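Local coordinates for bradyzoite pseudokinase 1 (Toxoplasma gondii, PDB 6M7Z), which is a pseudokinase related to divergent kinases that lack the glycine-rich loop, and is probably linked to membrane organisation of the parasitophorous vacuole, at residues A[153-158]-A[303-308]; A[266-271]-A[293-298]. All coordinates share one frame; numbering follows the deposited sequence.

Contact 1 of 2, residues A[153-158]-A[303-308]; sequences MVAALK and DIEEGK
A155 meets I304 and E305 where helix 146-161 passes the end of helix 301-306. The backbones come close here, with the CA atoms of A155 and E305 6.0 Å apart. A155 offers only a methyl at this close approach. A155 CB touches I304 CG2 at 3.8 Å. A155 CB also lies 4.1 Å from E305 CG, roughly at right angles to the I304 contact. The branch of I304 that does the touching is CG2, which its place anti to the backbone N brings onto A155 CB. One turn after A155, K158 points toward the same partner. Its CG stands anti to the backbone N (chi1 -165°) and the chain runs extended to NZ. E305 is also extended beyond CG, and the two long side chains cross obliquely. K158 NZ lies 3.5 Å from E305 OE1, a long salt bridge; no hydrogen bond is formed. Helix 146-161 belongs to the helical C-lobe of the kinase fold, and here it packs against helix 301-306, the last helix modelled. M291 of helix 287-291 touches both K158 and E305. L108 from a loop packs on A155. G307 ends helix 301-306 in a Schellman motif, with positive phi (94°). G307 N bonds to I304 O at 2.9 Å, and K308 N bonds to D303 O at 3.1 Å.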
loop_
_atom_site.group_PDB
_atom_site.type_symbol
_atom_site.label_atom_id
_atom_site.label_comp_id
_atom_site.label_asym_id
_atom_site.label_seq_id
_atom_site.Cartn_x
_atom_site.Cartn_y
_atom_site.Cartn_z
ATOM N N MET A 153 11.036 -2.930 0.648
ATOM C CA MET A 153 9.859 -3.660 1.076
ATOM C C MET A 153 9.921 -3.971 2.578
ATOM O O MET A 153 8.922 -3.746 3.294
ATOM C CB MET A 153 9.680 -4.951 0.272
ATOM C CG MET A 153 9.083 -4.723 -1.117
ATOM S SD MET A 153 9.441 -6.030 -2.319
ATOM C CE MET A 153 8.429 -7.353 -1.661
ATOM N N VAL A 154 11.074 -4.463 3.053
ATOM C CA VAL A 154 11.291 -4.747 4.488
ATOM C C VAL A 154 11.124 -3.453 5.298
ATOM O O VAL A 154 10.494 -3.450 6.344
ATOM C CB VAL A 154 12.678 -5.369 4.759
ATOM C CG1 VAL A 154 12.933 -5.567 6.241
ATOM C CG2 VAL A 154 12.885 -6.685 4.054
ATOM N N ALA A 155 11.723 -2.365 4.814
ATOM C CA ALA A 155 11.706 -1.089 5.517
ATOM C C ALA A 155 10.263 -0.600 5.661
ATOM O O ALA A 155 9.891 -0.061 6.693
ATOM C CB ALA A 155 12.549 -0.065 4.790
ATOM N N ALA A 156 9.478 -0.776 4.592
ATOM C CA ALA A 156 8.103 -0.294 4.551
ATOM C C ALA A 156 7.282 -1.024 5.625
ATOM O O ALA A 156 6.539 -0.388 6.394
ATOM C CB ALA A 156 7.535 -0.481 3.176
ATOM N N LEU A 157 7.461 -2.346 5.697
ATOM C CA LEU A 157 6.771 -3.174 6.676
ATOM C C LEU A 157 7.163 -2.752 8.100
ATOM O O LEU A 157 6.304 -2.618 8.977
ATOM C CB LEU A 157 7.127 -4.646 6.442
ATOM C CG LEU A 157 6.404 -5.643 7.346
ATOM C CD1 LEU A 157 4.910 -5.409 7.321
ATOM C CD2 LEU A 157 6.712 -7.065 6.932
ATOM N N LYS A 158 8.466 -2.540 8.317
ATOM C CA LYS A 158 8.990 -2.115 9.611
ATOM C C LYS A 158 8.326 -0.805 10.049
ATOM O O LYS A 158 7.959 -0.669 11.224
ATOM C CB LYS A 158 10.511 -1.940 9.569
ATOM C CG LYS A 158 11.145 -1.864 10.953
ATOM C CD LYS A 158 12.554 -1.332 10.989
ATOM C CE LYS A 158 12.949 -0.854 12.372
ATOM N NZ LYS A 158 13.927 0.257 12.294
ATOM N N ASP A 303 18.307 5.911 4.625
ATOM C CA ASP A 303 17.916 6.573 3.357
ATOM C C ASP A 303 16.695 5.878 2.735
ATOM O O ASP A 303 15.816 6.551 2.158
ATOM C CB ASP A 303 19.055 6.584 2.335
ATOM C CG ASP A 303 20.203 7.501 2.703
ATOM O OD1 ASP A 303 19.932 8.589 3.248
ATOM O OD2 ASP A 303 21.357 7.126 2.432
ATOM N N ILE A 304 16.660 4.543 2.827
ATOM C CA ILE A 304 15.529 3.753 2.355
ATOM C C ILE A 304 14.275 4.226 3.105
ATOM O O ILE A 304 13.255 4.528 2.477
ATOM C CB ILE A 304 15.763 2.237 2.549
ATOM C CG1 ILE A 304 17.107 1.764 1.978
ATOM C CG2 ILE A 304 14.587 1.464 1.971
ATOM C CD1 ILE A 304 17.498 0.324 2.296
ATOM N N GLU A 305 14.393 4.325 4.438
ATOM C CA GLU A 305 13.293 4.659 5.345
ATOM C C GLU A 305 12.815 6.099 5.130
ATOM O O GLU A 305 11.662 6.400 5.407
ATOM C CB GLU A 305 13.700 4.430 6.800
ATOM C CG GLU A 305 13.820 2.960 7.165
ATOM C CD GLU A 305 14.376 2.651 8.545
ATOM O OE1 GLU A 305 14.252 1.492 8.984
ATOM O OE2 GLU A 305 14.940 3.565 9.172
ATOM N N GLU A 306 13.695 6.975 4.633
ATOM C CA GLU A 306 13.341 8.372 4.360
ATOM C C GLU A 306 12.680 8.487 2.986
ATOM O O GLU A 306 12.134 9.539 2.651
ATOM C CB GLU A 306 14.559 9.297 4.418
ATOM C CG GLU A 306 15.075 9.589 5.825
ATOM C CD GLU A 306 14.044 9.744 6.939
ATOM O OE1 GLU A 306 14.190 9.058 7.980
ATOM O OE2 GLU A 306 13.100 10.552 6.773
ATOM N N GLY A 307 12.754 7.418 2.186
ATOM C CA GLY A 307 11.980 7.314 0.952
ATOM C C GLY A 307 12.752 7.781 -0.266
ATOM O O GLY A 307 12.149 8.223 -1.253
ATOM N N LYS A 308 14.084 7.622 -0.214
ATOM C CA LYS A 308 14.986 8.130 -1.234
ATOM C C LYS A 308 15.395 7.019 -2.207
ATOM O O LYS A 308 15.975 7.328 -3.243
ATOM C CB LYS A 308 16.189 8.806 -0.564
ATOM C CG LYS A 308 15.922 10.264 -0.204
ATOM C CD LYS A 308 16.746 10.820 0.944
ATOM C CE LYS A 308 16.148 12.105 1.472
ATOM N NZ LYS A 308 16.686 12.456 2.806
#

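Contact 2 of 2, residues A[266-271]-A[293-298]; sequences LELLDK and DPLFEG
L268 on helix 263-276 and L295 in the short 3-10 turn 294-296 bring their backbones together, with CA atoms 5.8 Å apart. No hydrogen bond crosses between the segments; the join is apolar. L295 points toward the helix and spreads its two methyls over neighbouring residues. L295 CD1 lies 4.1 Å from L268 CB. L295 CD2 rests 3.8 Å from L269 CD1 and also nears L269 CA. The leucines L269 and L295 both hold CG anti to the backbone N. In L268 the CG instead sits beside the backbone N (chi1 -73°), and L268 CD1 reaches toward L295 CA. This is C-lobe packing of the kinase fold, in which the loop after helix 287-291 closes against helix 263-276. D293 opens the 3-10 turn with an Asx turn. D293 OD1 accepts the N-H of L295 at 3.1 Å, nearly straight at 170°. The donor meets the anti side of the carboxylate, 25° out of its plane. The other oxygen, OD2, forms a salt bridge with K275. L269 also packs on F241 and V245 of helix 230-248. The ring of F296 touches A150 and A151 of helix 146-161, with L295 CB above one face, offset toward the rim.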
loop_
_atom_site.group_PDB
_atom_site.type_symbol
_atom_site.label_atom_id
_atom_site.label_comp_id
_atom_site.label_asym_id
_atom_site.label_seq_id
_atom_site.Cartn_x
_atom_site.Cartn_y
_atom_site.Cartn_z
ATOM N N LEU A 266 19.666 -12.338 -6.597
ATOM C CA LEU A 266 18.528 -13.275 -6.660
ATOM C C LEU A 266 18.791 -14.503 -5.780
ATOM O O LEU A 266 17.886 -14.954 -5.070
ATOM C CB LEU A 266 18.264 -13.705 -8.104
ATOM C CG LEU A 266 17.531 -12.694 -8.979
ATOM C CD1 LEU A 266 17.505 -13.133 -10.440
ATOM C CD2 LEU A 266 16.120 -12.461 -8.471
ATOM N N GLU A 267 20.014 -15.037 -5.838
ATOM C CA GLU A 267 20.367 -16.239 -5.089
ATOM C C GLU A 267 20.304 -15.919 -3.587
ATOM O O GLU A 267 19.774 -16.709 -2.796
ATOM C CB GLU A 267 21.727 -16.792 -5.530
ATOM C CG GLU A 267 21.726 -17.331 -6.955
ATOM C CD GLU A 267 23.088 -17.662 -7.559
ATOM O OE1 GLU A 267 23.958 -18.164 -6.827
ATOM O OE2 GLU A 267 23.282 -17.412 -8.777
ATOM N N LEU A 268 20.803 -14.739 -3.209
ATOM C CA LEU A 268 20.801 -14.301 -1.809
ATOM C C LEU A 268 19.358 -14.073 -1.319
ATOM O O LEU A 268 19.017 -14.466 -0.199
ATOM C CB LEU A 268 21.647 -13.032 -1.664
ATOM C CG LEU A 268 23.162 -13.233 -1.767
ATOM C CD1 LEU A 268 23.884 -11.892 -1.710
ATOM C CD2 LEU A 268 23.686 -14.185 -0.685
ATOM N N LEU A 269 18.506 -13.461 -2.158
ATOM C CA LEU A 269 17.118 -13.218 -1.786
ATOM C C LEU A 269 16.373 -14.555 -1.625
ATOM O O LEU A 269 15.565 -14.709 -0.704
ATOM C CB LEU A 269 16.443 -12.336 -2.835
ATOM C CG LEU A 269 15.005 -11.919 -2.507
ATOM C CD1 LEU A 269 14.902 -11.316 -1.113
ATOM C CD2 LEU A 269 14.465 -10.940 -3.529
ATOM N N ASP A 270 16.678 -15.529 -2.488
ATOM C CA ASP A 270 16.056 -16.856 -2.403
ATOM C C ASP A 270 16.377 -17.512 -1.049
ATOM O O ASP A 270 15.497 -18.114 -0.432
ATOM C CB ASP A 270 16.478 -17.765 -3.560
ATOM C CG ASP A 270 15.349 -18.622 -4.122
ATOM O OD1 ASP A 270 14.157 -18.299 -3.879
ATOM O OD2 ASP A 270 15.662 -19.578 -4.849
ATOM N N LYS A 271 17.632 -17.381 -0.600
ATOM C CA LYS A 271 18.090 -17.941 0.688
ATOM C C LYS A 271 17.384 -17.231 1.852
ATOM O O LYS A 271 16.970 -17.895 2.807
ATOM C CB LYS A 271 19.614 -17.823 0.844
ATOM C CG LYS A 271 20.388 -18.942 0.147
ATOM C CD LYS A 271 21.868 -18.734 -0.063
ATOM C CE LYS A 271 22.366 -19.567 -1.234
ATOM N NZ LYS A 271 23.835 -19.495 -1.393
ATOM N N ASP A 293 20.833 -9.177 7.070
ATOM C CA ASP A 293 21.135 -10.283 6.165
ATOM C C ASP A 293 22.238 -9.837 5.205
ATOM O O ASP A 293 22.327 -8.653 4.862
ATOM C CB ASP A 293 19.874 -10.774 5.438
ATOM C CG ASP A 293 20.065 -12.038 4.610
ATOM O OD1 ASP A 293 20.466 -11.918 3.436
ATOM O OD2 ASP A 293 19.826 -13.147 5.154
ATOM N N PRO A 294 23.129 -10.769 4.773
ATOM C CA PRO A 294 24.143 -10.485 3.756
ATOM C C PRO A 294 23.678 -9.696 2.522
ATOM O O PRO A 294 24.455 -8.920 1.967
ATOM C CB PRO A 294 24.576 -11.887 3.305
ATOM C CG PRO A 294 24.412 -12.745 4.545
ATOM C CD PRO A 294 23.252 -12.139 5.305
ATOM N N LEU A 295 22.425 -9.907 2.099
ATOM C CA LEU A 295 21.887 -9.276 0.890
ATOM C C LEU A 295 21.957 -7.747 0.997
ATOM O O LEU A 295 22.134 -7.086 -0.017
ATOM C CB LEU A 295 20.440 -9.740 0.683
ATOM C CG LEU A 295 19.648 -9.014 -0.404
ATOM C CD1 LEU A 295 20.326 -9.199 -1.763
ATOM C CD2 LEU A 295 18.212 -9.513 -0.437
ATOM N N PHE A 296 21.828 -7.198 2.213
ATOM C CA PHE A 296 21.646 -5.747 2.406
ATOM C C PHE A 296 22.922 -5.037 2.887
ATOM O O PHE A 296 22.865 -3.844 3.188
ATOM C CB PHE A 296 20.512 -5.486 3.399
ATOM C CG PHE A 296 19.204 -6.131 3.033
ATOM C CD1 PHE A 296 18.668 -5.976 1.761
ATOM C CD2 PHE A 296 18.506 -6.895 3.956
ATOM C CE1 PHE A 296 17.455 -6.557 1.427
ATOM C CE2 PHE A 296 17.298 -7.486 3.617
ATOM C CZ PHE A 296 16.773 -7.303 2.357
ATOM N N GLU A 297 24.060 -5.734 2.938
ATOM C CA GLU A 297 25.315 -5.086 3.361
ATOM C C GLU A 297 25.731 -4.035 2.323
ATOM O O GLU A 297 25.685 -4.275 1.126
ATOM C CB GLU A 297 26.420 -6.111 3.619
ATOM C CG GLU A 297 26.316 -6.730 4.998
ATOM C CD GLU A 297 27.141 -7.980 5.203
ATOM O OE1 GLU A 297 28.125 -8.180 4.452
ATOM O OE2 GLU A 297 26.785 -8.750 6.112
ATOM N N GLY A 298 26.120 -2.863 2.830
ATOM C CA GLY A 298 26.498 -1.710 2.021
ATOM C C GLY A 298 25.353 -0.731 1.811
ATOM O O GLY A 298 25.575 0.348 1.261
#

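Overall arrangement
Both contacts lie in the helical C-lobe, away from the four-stranded antiparallel sheet of the N-lobe. They are on the same side of the chain's centre, with their own centres about 16 Å apart. Contact 2 is nested along the sequence inside the loop closed by contact 1. The two meet directly where V154 CG2 of contact 1 packs on F296 CZ of contact 2 at 4.3 Å. Helix 146-161 therefore serves both. F241 of helix 230-248 is a second shared neighbour, touching V154 and L269. A short link joins 293-298 to helix 301-306. Contact 1 is about 13 Å from the chain's centre and contact 2 about 24 Å, measured between centres.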